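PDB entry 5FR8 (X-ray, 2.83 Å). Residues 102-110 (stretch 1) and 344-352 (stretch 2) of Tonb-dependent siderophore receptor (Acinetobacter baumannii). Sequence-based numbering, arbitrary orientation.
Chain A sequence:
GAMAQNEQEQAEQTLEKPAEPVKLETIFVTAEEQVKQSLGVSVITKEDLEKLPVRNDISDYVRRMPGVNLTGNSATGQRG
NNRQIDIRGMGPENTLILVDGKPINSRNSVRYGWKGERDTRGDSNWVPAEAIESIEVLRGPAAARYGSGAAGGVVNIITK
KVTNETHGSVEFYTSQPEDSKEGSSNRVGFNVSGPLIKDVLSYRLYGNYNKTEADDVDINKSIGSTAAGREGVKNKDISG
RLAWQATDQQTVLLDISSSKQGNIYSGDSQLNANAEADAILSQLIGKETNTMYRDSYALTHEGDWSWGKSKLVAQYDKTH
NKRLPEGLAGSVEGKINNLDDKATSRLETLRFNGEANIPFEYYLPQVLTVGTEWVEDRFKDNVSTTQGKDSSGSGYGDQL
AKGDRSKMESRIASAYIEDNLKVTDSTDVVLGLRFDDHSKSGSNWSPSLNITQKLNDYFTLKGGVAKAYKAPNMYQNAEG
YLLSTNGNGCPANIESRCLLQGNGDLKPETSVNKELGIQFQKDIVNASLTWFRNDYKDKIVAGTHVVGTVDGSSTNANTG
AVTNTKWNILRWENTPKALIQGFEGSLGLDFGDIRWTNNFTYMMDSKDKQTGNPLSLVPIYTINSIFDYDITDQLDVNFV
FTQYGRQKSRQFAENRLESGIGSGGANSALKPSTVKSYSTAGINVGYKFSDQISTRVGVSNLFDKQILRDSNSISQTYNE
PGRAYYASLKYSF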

ATOM      1  N   LYS A 102      -5.771 -10.284   8.570  1.00 58.90           N
ATOM      2  CA  LYS A 102      -5.819  -9.172   9.539  1.00 57.99           C
ATOM      3  C   LYS A 102      -5.168  -7.909   8.983  1.00 59.54           C
ATOM      4  O   LYS A 102      -3.991  -7.953   8.603  1.00 70.67           O
ATOM      5  CB  LYS A 102      -5.053  -9.561  10.792  1.00 59.44           C
ATOM      6  CG  LYS A 102      -5.605 -10.767  11.537  1.00 63.87           C
ATOM      7  CD  LYS A 102      -4.471 -11.464  12.278  1.00 68.36           C
ATOM      8  CE  LYS A 102      -4.904 -12.799  12.826  1.00 68.30           C
ATOM      9  NZ  LYS A 102      -5.221 -13.778  11.743  1.00 72.14           N
ATOM     10  N   PRO A 103      -5.909  -6.782   8.940  1.00 56.11           N
ATOM     11  CA  PRO A 103      -5.432  -5.505   8.398  1.00 52.18           C
ATOM     12  C   PRO A 103      -4.233  -4.890   9.086  1.00 52.84           C
ATOM     13  O   PRO A 103      -4.156  -4.850  10.339  1.00 51.11           O
ATOM     14  CB  PRO A 103      -6.617  -4.568   8.601  1.00 55.19           C
ATOM     15  CG  PRO A 103      -7.804  -5.440   8.647  1.00 55.57           C
ATOM     16  CD  PRO A 103      -7.345  -6.736   9.244  1.00 59.14           C
ATOM     17  N   ILE A 104      -3.305  -4.394   8.265  1.00 50.89           N
ATOM     18  CA  ILE A 104      -2.243  -3.502   8.746  1.00 51.05           C
ATOM     19  C   ILE A 104      -2.558  -2.067   8.398  1.00 48.15           C
ATOM     20  O   ILE A 104      -3.014  -1.814   7.334  1.00 51.86           O
ATOM     21  CB  ILE A 104      -0.915  -3.841   8.113  1.00 53.49           C
ATOM     22  CG1 ILE A 104      -0.507  -5.243   8.545  1.00 55.05           C
ATOM     23  CG2 ILE A 104       0.136  -2.805   8.534  1.00 63.05           C
ATOM     24  CD1 ILE A 104       0.790  -5.719   7.922  1.00 54.64           C
ATOM     25  N   ASN A 105      -2.316  -1.125   9.293  1.00 51.87           N
ATOM     26  CA  ASN A 105      -2.664   0.265   9.031  1.00 53.04           C
ATOM     27  C   ASN A 105      -1.627   1.233   9.622  1.00 53.72           C
ATOM     28  O   ASN A 105      -1.941   2.388   9.948  1.00 48.92           O
ATOM     29  CB  ASN A 105      -4.070   0.565   9.602  1.00 58.72           C
ATOM     30  CG  ASN A 105      -4.116   0.618  11.158  1.00 63.45           C
ATOM     31  OD1 ASN A 105      -3.228   0.136  11.855  1.00 57.75           O
ATOM     32  ND2 ASN A 105      -5.193   1.192  11.692  1.00 71.28           N
ATOM     33  N   SER A 106      -0.387   0.772   9.741  1.00 50.00           N
ATOM     34  CA  SER A 106       0.599   1.545  10.441  1.00 51.86           C
ATOM     35  C   SER A 106       0.880   2.894   9.789  1.00 48.06           C
ATOM     36  O   SER A 106       1.271   3.849  10.475  1.00 48.60           O
ATOM     37  CB  SER A 106       1.894   0.753  10.596  1.00 57.43           C
ATOM     38  OG  SER A 106       1.786  -0.201  11.648  1.00 59.54           O
ATOM     39  N   ARG A 107       0.687   3.006   8.484  1.00 45.49           N
ATOM     40  CA  ARG A 107       1.069   4.261   7.817  1.00 47.28           C
ATOM     41  C   ARG A 107       0.157   5.416   8.172  1.00 49.15           C
ATOM     42  O   ARG A 107       0.572   6.573   8.085  1.00 45.18           O
ATOM     43  CB  ARG A 107       1.205   4.127   6.296  1.00 47.05           C
ATOM     44  CG  ARG A 107      -0.043   3.715   5.537  1.00 45.93           C
ATOM     45  CD  ARG A 107       0.397   2.933   4.317  1.00 45.97           C
ATOM     46  NE  ARG A 107      -0.627   2.737   3.294  1.00 48.77           N
ATOM     47  CZ  ARG A 107      -1.402   1.661   3.180  1.00 44.67           C
ATOM     48  NH1 ARG A 107      -1.301   0.671   4.055  1.00 43.76           N
ATOM     49  NH2 ARG A 107      -2.274   1.578   2.184  1.00 40.68           N
ATOM     50  N   ASN A 108      -1.065   5.123   8.615  1.00 54.76           N
ATOM     51  CA  ASN A 108      -1.934   6.199   9.109  1.00 54.92           C
ATOM     52  C   ASN A 108      -1.277   7.012  10.224  1.00 55.46           C
ATOM     53  O   ASN A 108      -1.702   8.130  10.474  1.00 59.75           O
ATOM     54  CB  ASN A 108      -3.270   5.654   9.550  1.00 57.28           C
ATOM     55  CG  ASN A 108      -3.992   4.941   8.421  1.00 59.01           C
ATOM     56  OD1 ASN A 108      -4.248   3.744   8.500  1.00 62.09           O
ATOM     57  ND2 ASN A 108      -4.329   5.677   7.373  1.00 53.56           N
ATOM     58  N   SER A 109      -0.242   6.449  10.864  1.00 55.59           N
ATOM     59  CA  SER A 109       0.667   7.162  11.799  1.00 54.60           C
ATOM     60  C   SER A 109       1.297   8.409  11.259  1.00 54.21           C
ATOM     61  O   SER A 109       1.598   9.336  12.010  1.00 64.26           O
ATOM     62  CB  SER A 109       1.859   6.290  12.136  1.00 52.72           C
ATOM     63  OG  SER A 109       1.505   5.341  13.103  1.00 57.88           O
ATOM     64  N   VAL A 110       1.549   8.388   9.966  1.00 49.72           N
ATOM     65  CA  VAL A 110       2.349   9.388   9.308  1.00 50.47           C
ATOM     66  C   VAL A 110       1.474  10.547   8.821  1.00 52.18           C
ATOM     67  O   VAL A 110       0.366  10.351   8.327  1.00 53.55           O
ATOM     68  CB  VAL A 110       3.109   8.732   8.150  1.00 46.88           C
ATOM     69  CG1 VAL A 110       4.060   9.705   7.516  1.00 53.99           C
ATOM     70  CG2 VAL A 110       3.891   7.533   8.664  1.00 45.12           C
ATOM     71  N   THR A 344       7.002  11.562  18.907  1.00 61.96           N
ATOM     72  CA  THR A 344       6.410  10.275  18.596  1.00 60.19           C
ATOM     73  C   THR A 344       4.889  10.402  18.444  1.00 60.61           C
ATOM     74  O   THR A 344       4.218  11.150  19.174  1.00 56.63           O
ATOM     75  CB  THR A 344       6.698   9.254  19.704  1.00 62.10           C
ATOM     76  OG1 THR A 344       8.109   9.035  19.800  1.00 63.87           O
ATOM     77  CG2 THR A 344       6.014   7.947  19.405  1.00 61.65           C
ATOM     78  N   SER A 345       4.346   9.665  17.475  1.00 61.46           N
ATOM     79  CA  SER A 345       2.914   9.542  17.328  1.00 57.68           C
ATOM     80  C   SER A 345       2.512   8.138  17.656  1.00 58.03           C
ATOM     81  O   SER A 345       3.270   7.194  17.450  1.00 55.70           O
ATOM     82  CB  SER A 345       2.510   9.904  15.936  1.00 58.55           C
ATOM     83  OG  SER A 345       2.282  11.295  15.928  1.00 66.33           O
ATOM     84  N   ARG A 346       1.313   7.998  18.193  1.00 61.40           N
ATOM     85  CA  ARG A 346       0.903   6.712  18.734  1.00 63.69           C
ATOM     86  C   ARG A 346      -0.462   6.312  18.167  1.00 59.83           C
ATOM     87  O   ARG A 346      -1.425   7.036  18.348  1.00 64.99           O
ATOM     88  CB  ARG A 346       0.900   6.772  20.278  1.00 64.30           C
ATOM     89  CG  ARG A 346       0.727   5.405  20.937  1.00 69.02           C
ATOM     90  CD  ARG A 346       0.534   5.397  22.458  1.00 69.57           C
ATOM     91  NE  ARG A 346      -0.305   6.486  22.958  1.00 71.91           N
ATOM     92  CZ  ARG A 346      -1.633   6.572  22.812  1.00 76.24           C
ATOM     93  NH1 ARG A 346      -2.343   5.634  22.178  1.00 69.14           N
ATOM     94  NH2 ARG A 346      -2.265   7.627  23.305  1.00 85.26           N
ATOM     95  N   LEU A 347      -0.540   5.170  17.483  1.00 56.31           N
ATOM     96  CA  LEU A 347      -1.806   4.701  16.904  1.00 55.73           C
ATOM     97  C   LEU A 347      -2.182   3.307  17.373  1.00 57.36           C
ATOM     98  O   LEU A 347      -1.485   2.321  17.109  1.00 54.70           O
ATOM     99  CB  LEU A 347      -1.728   4.657  15.397  1.00 56.30           C
ATOM    100  CG  LEU A 347      -2.983   4.171  14.642  1.00 55.74           C
ATOM    101  CD1 LEU A 347      -4.215   4.994  14.980  1.00 56.06           C
ATOM    102  CD2 LEU A 347      -2.708   4.219  13.161  1.00 50.48           C
ATOM    103  N   GLU A 348      -3.303   3.233  18.067  1.00 60.18           N
ATOM    104  CA  GLU A 348      -3.778   1.983  18.593  1.00 59.96           C
ATOM    105  C   GLU A 348      -5.040   1.630  17.852  1.00 59.60           C
ATOM    106  O   GLU A 348      -5.927   2.489  17.670  1.00 58.01           O
ATOM    107  CB  GLU A 348      -4.120   2.085  20.071  1.00 58.69           C
ATOM    108  CG  GLU A 348      -2.957   2.352  20.964  1.00 61.03           C
ATOM    109  CD  GLU A 348      -3.383   2.516  22.419  1.00 61.62           C
ATOM    110  OE1 GLU A 348      -3.896   1.545  23.004  1.00 55.10           O
ATOM    111  OE2 GLU A 348      -3.195   3.626  22.962  1.00 64.53           O
ATOM    112  N   THR A 349      -5.117   0.362  17.462  1.00 55.38           N
ATOM    113  CA  THR A 349      -6.295  -0.175  16.862  1.00 55.85           C
ATOM    114  C   THR A 349      -6.758  -1.446  17.618  1.00 54.25           C
ATOM    115  O   THR A 349      -5.996  -2.394  17.853  1.00 48.00           O
ATOM    116  CB  THR A 349      -6.020  -0.512  15.404  1.00 56.14           C
ATOM    117  OG1 THR A 349      -5.622   0.681  14.689  1.00 60.93           O
ATOM    118  CG2 THR A 349      -7.248  -1.134  14.768  1.00 59.18           C
ATOM    119  N   LEU A 350      -8.029  -1.442  17.997  1.00 52.83           N
ATOM    120  CA  LEU A 350      -8.656  -2.637  18.521  1.00 52.93           C
ATOM    121  C   LEU A 350      -9.694  -3.064  17.498  1.00 52.04           C
ATOM    122  O   LEU A 350     -10.437  -2.226  16.985  1.00 52.14           O
ATOM    123  CB  LEU A 350      -9.276  -2.357  19.897  1.00 54.94           C
ATOM    124  CG  LEU A 350     -10.016  -3.510  20.577  1.00 57.65           C
ATOM    125  CD1 LEU A 350      -9.117  -4.718  20.831  1.00 57.16           C
ATOM    126  CD2 LEU A 350     -10.642  -3.032  21.875  1.00 59.50           C
ATOM    127  N   ARG A 351      -9.726  -4.346  17.163  1.00 51.63           N
ATOM    128  CA  ARG A 351     -10.668  -4.803  16.151  1.00 56.40           C
ATOM    129  C   ARG A 351     -11.265  -6.160  16.491  1.00 58.51           C
ATOM    130  O   ARG A 351     -10.564  -7.069  16.946  1.00 59.18           O
ATOM    131  CB  ARG A 351      -9.991  -4.873  14.788  1.00 61.55           C
ATOM    132  CG  ARG A 351     -10.879  -5.448  13.685  1.00 70.45           C
ATOM    133  CD  ARG A 351     -10.082  -5.733  12.426  1.00 75.41           C
ATOM    134  NE  ARG A 351      -9.391  -4.514  12.000  1.00 89.09           N
ATOM    135  CZ  ARG A 351      -9.820  -3.699  11.038  1.00 89.39           C
ATOM    136  NH1 ARG A 351     -10.940  -3.970  10.371  1.00 95.53           N
ATOM    137  NH2 ARG A 351      -9.118  -2.617  10.737  1.00 81.43           N
ATOM    138  N   PHE A 352     -12.559  -6.301  16.262  1.00 58.34           N
ATOM    139  CA  PHE A 352     -13.212  -7.568  16.507  1.00 63.60           C
ATOM    140  C   PHE A 352     -13.936  -8.008  15.267  1.00 64.98           C
ATOM    141  O   PHE A 352     -14.499  -7.189  14.542  1.00 69.05           O
ATOM    142  CB  PHE A 352     -14.238  -7.456  17.645  1.00 69.34           C
ATOM    143  CG  PHE A 352     -13.635  -7.160  18.986  1.00 69.57           C
ATOM    144  CD1 PHE A 352     -12.788  -8.072  19.599  1.00 72.67           C
ATOM    145  CD2 PHE A 352     -13.932  -5.973  19.641  1.00 68.92           C
ATOM    146  CE1 PHE A 352     -12.244  -7.800  20.844  1.00 77.97           C
ATOM    147  CE2 PHE A 352     -13.390  -5.700  20.877  1.00 73.90           C
ATOM    148  CZ  PHE A 352     -12.545  -6.611  21.483  1.00 74.62           C
TER

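Residues 344-352 form one strand whose alternate side chains, S345, L347, T349 and R351, point toward stretch 1, while R346 and E348 point away; the contact is modest, burying 333 Å² in total.

A single hydrogen bond crosses the interface. N105, with chi1 near +60° (p), directs its amide at T349, and N105 ND2 donates to T349 OG1 over 3.1 Å with an N-H...O angle of 162°, close to linear. The short threonine side chain places a hydroxyl within reach of the amide, and the same OG1 is also hydrogen-bonded elsewhere in the structure.

The remaining contacts are van der Waals. L347, buried and in the t, p rotamer, contributes the largest covered area. Its CD2 lies 3.8 Å from N105 O and 3.9 Å from N108 CB, and its CB is 4.0 Å from S109 OG. S109 OG also makes a weak hydrogen bond to S106 O (3.0 Å), so the 3-10 segment partly satisfies it while it packs against leucine. Small S345 suits the close approach of the backbone here, with CB 4.1 Å from S109 O.

At the other end, P103 lies over one face of the R351 guanidinium, P103 CG to R351 CZ 3.6 Å. The flat group offers a surface for the compact pyrrolidine ring, and the arginine reaches it through a chain extended at chi1 and chi2.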